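Local atomic coordinates of hydrolase family protein (Deinococcus radiodurans R1, PDB entry 3CNH), a protein that probably acts as a phosphatase of the haloacid dehalogenase-like superfamily, here holding a sodium ion and a phosphate ion in its active-site cleft. Residues 141-147 / 165-170; 147-151 / 173-179. All blocks are in the same frame, centred on the assembly; numbering follows the deposited sequence. Where two conformers were deposited one is given.

Contact 1 (141-147 / 165-170); sequences KPNPAMY and DDRLQN. With NA (sodium ion), chain C; PO4 (phosphate ion), chain D.
P142 and N170 bring the two backbones closest, their CA atoms 5.3 Å apart, where the cis-proline loop before helix 144-154 meets the first turn of helix 168-176. The contact is characteristic of the HAD-type active site, with a lysine from one loop and an acidic pair, D165 and D166, at the end of core strand 161-165. K141 reaches inward with a bend at chi3 (-64°), and its NZ forms a salt bridge with D165 OD2 at 2.8 Å, meeting that oxygen nearly along the C-O bond. K141 NZ also donates to O1 of the phosphate ion at 3.0 Å and is paired with D10 as well, so one ammonium group joins two carboxylates and the anion. The other carboxylate oxygen of D165 serves its own segment: OD1 takes the backbone N of R167 on its anti lone pair, an Asx turn, and accepts from water 1 and, weakly, from N170 ND2. N170 is the polar centre of the packing. N170 OD1 lies 3.2 Å from P142 CB and 3.0 Å from Y147 OH, the phenol and amide planes being turned 60° apart, while the K141 and N170 side chains cross at about a right angle. Farther out, Q169 NE2 touches P142 CG at 3.8 Å. D166 OD1 binds the sodium ion at 2.3 Å; waters 1 and 2, a phosphate oxygen, D10 and G12 complete the site. Water 1 also accepts from R167 NE, tying that arginine to the metal shell. Strand 161-165 ends at D165, next to strand 6-9 in the parallel sheet; M163 on that strand packs against both K141 and Y147, and L107 of strand 103-108 also touches the tyrosine.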
loop_
_atom_site.group_PDB
_atom_site.type_symbol
_atom_site.label_atom_id
_atom_site.label_comp_id
_atom_site.label_asym_id
_atom_site.label_seq_id
_atom_site.Cartn_x
_atom_site.Cartn_y
_atom_site.Cartn_z
ATOM N N LYS A 141 4.957 -0.538 7.607
ATOM C CA LYS A 141 5.257 0.863 7.801
ATOM C C LYS A 141 4.349 1.289 8.949
ATOM O O LYS A 141 3.213 0.816 9.038
ATOM C CB LYS A 141 4.919 1.666 6.540
ATOM C CG LYS A 141 5.748 1.334 5.350
ATOM C CD LYS A 141 5.380 2.224 4.139
ATOM C CE LYS A 141 4.000 1.996 3.689
ATOM N NZ LYS A 141 3.649 2.637 2.398
ATOM N N PRO A 142 4.771 2.250 9.765
ATOM C CA PRO A 142 5.968 3.080 9.689
ATOM C C PRO A 142 7.146 2.545 10.504
ATOM O O PRO A 142 8.040 3.289 10.892
ATOM C CB PRO A 142 5.480 4.390 10.327
ATOM C CG PRO A 142 4.608 3.922 11.410
ATOM C CD PRO A 142 3.871 2.715 10.834
ATOM N N ASN A 143 7.105 1.260 10.800
ATOM C CA ASN A 143 8.203 0.614 11.559
ATOM C C ASN A 143 9.542 0.835 10.867
ATOM O O ASN A 143 9.688 0.532 9.677
ATOM C CB ASN A 143 7.943 -0.878 11.704
ATOM C CG ASN A 143 8.892 -1.565 12.675
ATOM O OD1 ASN A 143 9.959 -1.042 13.027
ATOM N ND2 ASN A 143 8.523 -2.776 13.083
ATOM N N PRO A 144 10.516 1.420 11.571
ATOM C CA PRO A 144 11.810 1.587 10.910
ATOM C C PRO A 144 12.326 0.273 10.302
ATOM O O PRO A 144 13.014 0.279 9.287
ATOM C CB PRO A 144 12.720 2.053 12.050
ATOM C CG PRO A 144 11.761 2.741 13.013
ATOM C CD PRO A 144 10.491 1.977 12.932
ATOM N N ALA A 145 11.984 -0.844 10.952
ATOM C CA ALA A 145 12.445 -2.164 10.459
ATOM C C ALA A 145 11.938 -2.466 9.045
ATOM O O ALA A 145 12.585 -3.199 8.281
ATOM C CB ALA A 145 12.009 -3.287 11.410
HETATM N N MSE A 146 10.767 -1.949 8.700
HETATM C CA MSE A 146 10.214 -2.216 7.344
HETATM C C MSE A 146 11.094 -1.559 6.284
HETATM O O MSE A 146 11.394 -2.128 5.235
HETATM C CB MSE A 146 8.808 -1.679 7.240
HETATM C CG MSE A 146 8.183 -1.709 5.929
HETATM SE SE MSE A 146 8.005 -3.554 5.260
HETATM C CE MSE A 146 6.222 -3.396 4.365
ATOM N N TYR A 147 11.470 -0.323 6.566
ATOM C CA TYR A 147 12.300 0.436 5.620
ATOM C C TYR A 147 13.654 -0.253 5.451
ATOM O O TYR A 147 14.164 -0.426 4.334
ATOM C CB TYR A 147 12.442 1.917 6.056
ATOM C CG TYR A 147 11.135 2.637 6.052
ATOM C CD1 TYR A 147 10.538 3.028 4.880
ATOM C CD2 TYR A 147 10.406 2.812 7.247
ATOM C CE1 TYR A 147 9.293 3.645 4.878
ATOM C CE2 TYR A 147 9.173 3.441 7.237
ATOM C CZ TYR A 147 8.625 3.849 6.069
ATOM O OH TYR A 147 7.383 4.451 6.101
ATOM N N ASP A 165 5.664 8.258 -0.451
ATOM C CA ASP A 165 4.487 7.897 0.403
ATOM C C ASP A 165 3.608 9.107 0.537
ATOM O O ASP A 165 4.084 10.220 0.464
ATOM C CB ASP A 165 4.952 7.414 1.772
ATOM C CG ASP A 165 3.899 6.580 2.515
ATOM O OD1 ASP A 165 2.909 7.161 3.062
ATOM O OD2 ASP A 165 4.130 5.353 2.608
ATOM N N ASP A 166 2.319 8.905 0.793
ATOM C CA ASP A 166 1.437 10.073 0.949
ATOM C C ASP A 166 1.349 10.573 2.360
ATOM O O ASP A 166 0.807 11.639 2.590
ATOM C CB ASP A 166 0.021 9.902 0.383
ATOM C CG ASP A 166 -0.765 8.826 1.028
ATOM O OD1 ASP A 166 -0.170 7.832 1.475
ATOM O OD2 ASP A 166 -1.995 8.938 1.019
ATOM N N ARG A 167 1.875 9.782 3.296
ATOM C CA ARG A 167 1.822 10.152 4.717
ATOM C C ARG A 167 3.172 10.669 5.215
ATOM O O ARG A 167 4.180 9.977 5.128
ATOM C CB ARG A 167 1.383 8.948 5.568
ATOM C CG ARG A 167 0.045 8.381 5.149
ATOM C CD ARG A 167 -0.377 7.190 6.028
ATOM N NE ARG A 167 -1.416 6.359 5.404
ATOM C CZ ARG A 167 -2.685 6.345 5.790
ATOM N NH1 ARG A 167 -3.069 7.079 6.815
ATOM N NH2 ARG A 167 -3.555 5.570 5.163
ATOM N N LEU A 168 3.128 11.844 5.833
ATOM C CA LEU A 168 4.313 12.481 6.393
ATOM C C LEU A 168 5.011 11.560 7.398
ATOM O O LEU A 168 6.222 11.483 7.411
ATOM C CB LEU A 168 3.983 13.797 7.058
ATOM C CG LEU A 168 5.162 14.544 7.674
ATOM C CD1 LEU A 168 6.205 14.976 6.634
ATOM C CD2 LEU A 168 4.578 15.730 8.446
ATOM N N GLN A 169 4.237 10.896 8.247
ATOM C CA GLN A 169 4.862 10.004 9.243
ATOM C C GLN A 169 5.741 8.948 8.579
ATOM O O GLN A 169 6.829 8.592 9.087
ATOM C CB GLN A 169 3.797 9.350 10.127
ATOM C CG GLN A 169 4.327 8.474 11.266
ATOM C CD GLN A 169 3.173 7.946 12.135
ATOM O OE1 GLN A 169 2.011 8.301 11.888
ATOM N NE2 GLN A 169 3.472 7.092 13.126
ATOM N N ASN A 170 5.291 8.460 7.425
ATOM C CA ASN A 170 6.041 7.429 6.666
ATOM C C ASN A 170 7.278 8.031 5.998
ATOM O O ASN A 170 8.347 7.416 5.945
ATOM C CB ASN A 170 5.171 6.681 5.674
ATOM C CG ASN A 170 4.310 5.640 6.343
ATOM O OD1 ASN A 170 4.740 5.044 7.313
ATOM N ND2 ASN A 170 3.157 5.361 5.789
HETATM NA NA NA C . -0.430 5.538 1.540
HETATM P P PO4 D . -0.207 1.428 1.480
HETATM O O1 PO4 D . 0.991 1.231 2.290
HETATM O O2 PO4 D . -0.579 2.915 1.467
HETATM O O3 PO4 D . -0.199 0.787 0.084
HETATM O O4 PO4 D . -1.446 0.828 2.145
HETATM O O HOH W 1 0.667 5.551 3.508
HETATM O O HOH W 2 -2.644 5.817 2.233
#

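Contact 2 (147-151 / 173-179); sequences YRLGL and AARAVGM
Apolar helix-to-helix packing on one side of the parallel sheet of this HAD-type alpha/beta core joins the middle of helix 144-154 to the last turns of helix 168-176 and the loop that follows. The two helices flank strand 161-165 in the chain, and no direct hydrogen bond links the segments. A174 lies over one face of the Y147 ring: its CB makes a CH-pi contact 4.2 Å from the ring centroid, 27° off the normal. A173 CB approaches the far end of the ring, 3.5 Å from Y147 CE2, and at the near end Y147 CB touches V177 CG2. M179, a selenomethionine, comes obliquely to the ring in a Met-aromatic contact, with SE 4.0 Å from Y147 CB. A leucine in place of Y147 would probably leave A173 and A174 without the aromatic surface they pack on and open a gap between the helices. Deeper in, the L151 and M179 side chains run antiparallel alongside each other, L151 CD1 meeting M179 CG at 3.8 Å, and both also touch F8 and A161 of the sheet. The helix ends just before M179 in a Schellman motif: G178 has positive phi (103°), G178 N bonds to R175 O and M179 N to A174 O, which V177 N reaches from the opposite face. On the outer side, in the conformer given, R148 stretches across V177, its chain extended from CG to NE, and lays one guanidinium face over V177 CG1, 3.5 Å from R148 CZ. At the guanidinium edge of this conformer, water 3 accepts from R148 NE and donates to V177 O at 2.7 Å.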
loop_
_atom_site.group_PDB
_atom_site.type_symbol
_atom_site.label_atom_id
_atom_site.label_comp_id
_atom_site.label_asym_id
_atom_site.label_seq_id
_atom_site.Cartn_x
_atom_site.Cartn_y
_atom_site.Cartn_z
ATOM N N TYR A 147 11.470 -0.323 6.566
ATOM C CA TYR A 147 12.300 0.436 5.620
ATOM C C TYR A 147 13.654 -0.253 5.451
ATOM O O TYR A 147 14.164 -0.426 4.334
ATOM C CB TYR A 147 12.442 1.917 6.056
ATOM C CG TYR A 147 11.135 2.637 6.052
ATOM C CD1 TYR A 147 10.538 3.028 4.880
ATOM C CD2 TYR A 147 10.406 2.812 7.247
ATOM C CE1 TYR A 147 9.293 3.645 4.878
ATOM C CE2 TYR A 147 9.173 3.441 7.237
ATOM C CZ TYR A 147 8.625 3.849 6.069
ATOM O OH TYR A 147 7.383 4.451 6.101
ATOM N N ARG A 148 14.222 -0.645 6.572
ATOM C CA ARG A 148 15.530 -1.311 6.574
ATOM C C ARG A 148 15.454 -2.635 5.810
ATOM O O ARG A 148 16.359 -3.009 5.090
ATOM C CB ARG A 148 16.075 -1.496 8.000
ATOM C CG ARG A 148 16.346 -0.146 8.697
ATOM C CD ARG A 148 17.157 -0.231 9.984
ATOM N NE ARG A 148 17.738 1.083 10.280
ATOM C CZ ARG A 148 17.297 1.894 11.232
ATOM N NH1 ARG A 148 16.337 1.507 12.050
ATOM N NH2 ARG A 148 17.869 3.068 11.406
ATOM N N LEU A 149 14.340 -3.323 5.974
ATOM C CA LEU A 149 14.153 -4.626 5.293
ATOM C C LEU A 149 14.095 -4.422 3.785
ATOM O O LEU A 149 14.710 -5.136 2.981
ATOM C CB LEU A 149 12.902 -5.310 5.822
ATOM C CG LEU A 149 12.616 -6.696 5.256
ATOM C CD1 LEU A 149 13.845 -7.650 5.279
ATOM C CD2 LEU A 149 11.385 -7.255 6.017
ATOM N N GLY A 150 13.418 -3.367 3.382
ATOM C CA GLY A 150 13.277 -3.069 1.950
ATOM C C GLY A 150 14.650 -2.810 1.326
ATOM O O GLY A 150 14.998 -3.312 0.255
ATOM N N LEU A 151 15.434 -2.014 2.042
ATOM C CA LEU A 151 16.792 -1.690 1.626
ATOM C C LEU A 151 17.654 -2.955 1.527
ATOM O O LEU A 151 18.438 -3.148 0.577
ATOM C CB LEU A 151 17.451 -0.698 2.600
ATOM C CG LEU A 151 16.850 0.704 2.562
ATOM C CD1 LEU A 151 17.455 1.559 3.677
ATOM C CD2 LEU A 151 17.001 1.393 1.173
ATOM N N ALA A 173 9.825 8.569 8.751
ATOM C CA ALA A 173 10.419 7.299 9.214
ATOM C C ALA A 173 11.479 6.804 8.243
ATOM O O ALA A 173 12.531 6.334 8.633
ATOM C CB ALA A 173 9.322 6.211 9.438
ATOM N N ALA A 174 11.187 6.963 6.971
ATOM C CA ALA A 174 12.131 6.583 5.913
ATOM C C ALA A 174 13.401 7.420 6.058
ATOM O O ALA A 174 14.536 6.924 6.013
ATOM C CB ALA A 174 11.503 6.785 4.525
ATOM N N ARG A 175 13.228 8.720 6.212
ATOM C CA ARG A 175 14.396 9.600 6.351
ATOM C C ARG A 175 15.216 9.263 7.604
ATOM O O ARG A 175 16.452 9.431 7.614
ATOM C CB ARG A 175 13.981 11.057 6.387
ATOM C CG ARG A 175 13.389 11.515 5.058
ATOM C CD ARG A 175 12.871 12.918 5.200
ATOM N NE ARG A 175 12.501 13.436 3.893
ATOM C CZ ARG A 175 11.653 14.425 3.713
ATOM N NH1 ARG A 175 11.046 14.975 4.743
ATOM N NH2 ARG A 175 11.363 14.809 2.486
ATOM N N ALA A 176 14.527 8.768 8.619
ATOM C CA ALA A 176 15.180 8.468 9.913
ATOM C C ALA A 176 16.128 7.285 9.789
ATOM O O ALA A 176 17.023 7.129 10.622
ATOM C CB ALA A 176 14.149 8.207 11.049
ATOM N N VAL A 177 15.919 6.456 8.770
ATOM C CA VAL A 177 16.828 5.300 8.519
ATOM C C VAL A 177 17.885 5.640 7.477
ATOM O O VAL A 177 18.741 4.830 7.124
ATOM C CB VAL A 177 16.115 3.974 8.164
ATOM C CG1 VAL A 177 15.030 3.640 9.260
ATOM C CG2 VAL A 177 15.540 3.977 6.749
ATOM N N GLY A 178 17.820 6.878 7.007
ATOM C CA GLY A 178 18.799 7.406 6.061
ATOM C C GLY A 178 18.404 7.507 4.604
ATOM O O GLY A 178 19.209 7.874 3.756
HETATM N N MSE A 179 17.181 7.142 4.306
HETATM C CA MSE A 179 16.663 7.196 2.928
HETATM C C MSE A 179 16.265 8.609 2.546
HETATM O O MSE A 179 15.968 9.446 3.403
HETATM C CB MSE A 179 15.399 6.312 2.753
HETATM C CG MSE A 179 15.659 4.835 2.924
HETATM SE SE MSE A 179 13.998 3.895 2.928
HETATM C CE MSE A 179 13.630 3.809 1.109
HETATM O O HOH W 3 19.548 2.432 8.088
#

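Contacts 1 and 2 lie with their centres 8 Å apart on the same pair of helices, 144-154 and 168-176, and share Y147, which turns its hydroxyl end to the first and its ring face to the second. Along the chain the segments alternate: both pieces around helix 144-154 come first, then strand 161-165, then both pieces around helix 168-176. Contact 1 joins the N-terminal ends of the helices beside the sodium and phosphate, whereas contact 2 continues the interface away from the ions. P142 O touching A173 CB bridges them. The polar site and the apolar packing thus form one continuous interface beside the sheet.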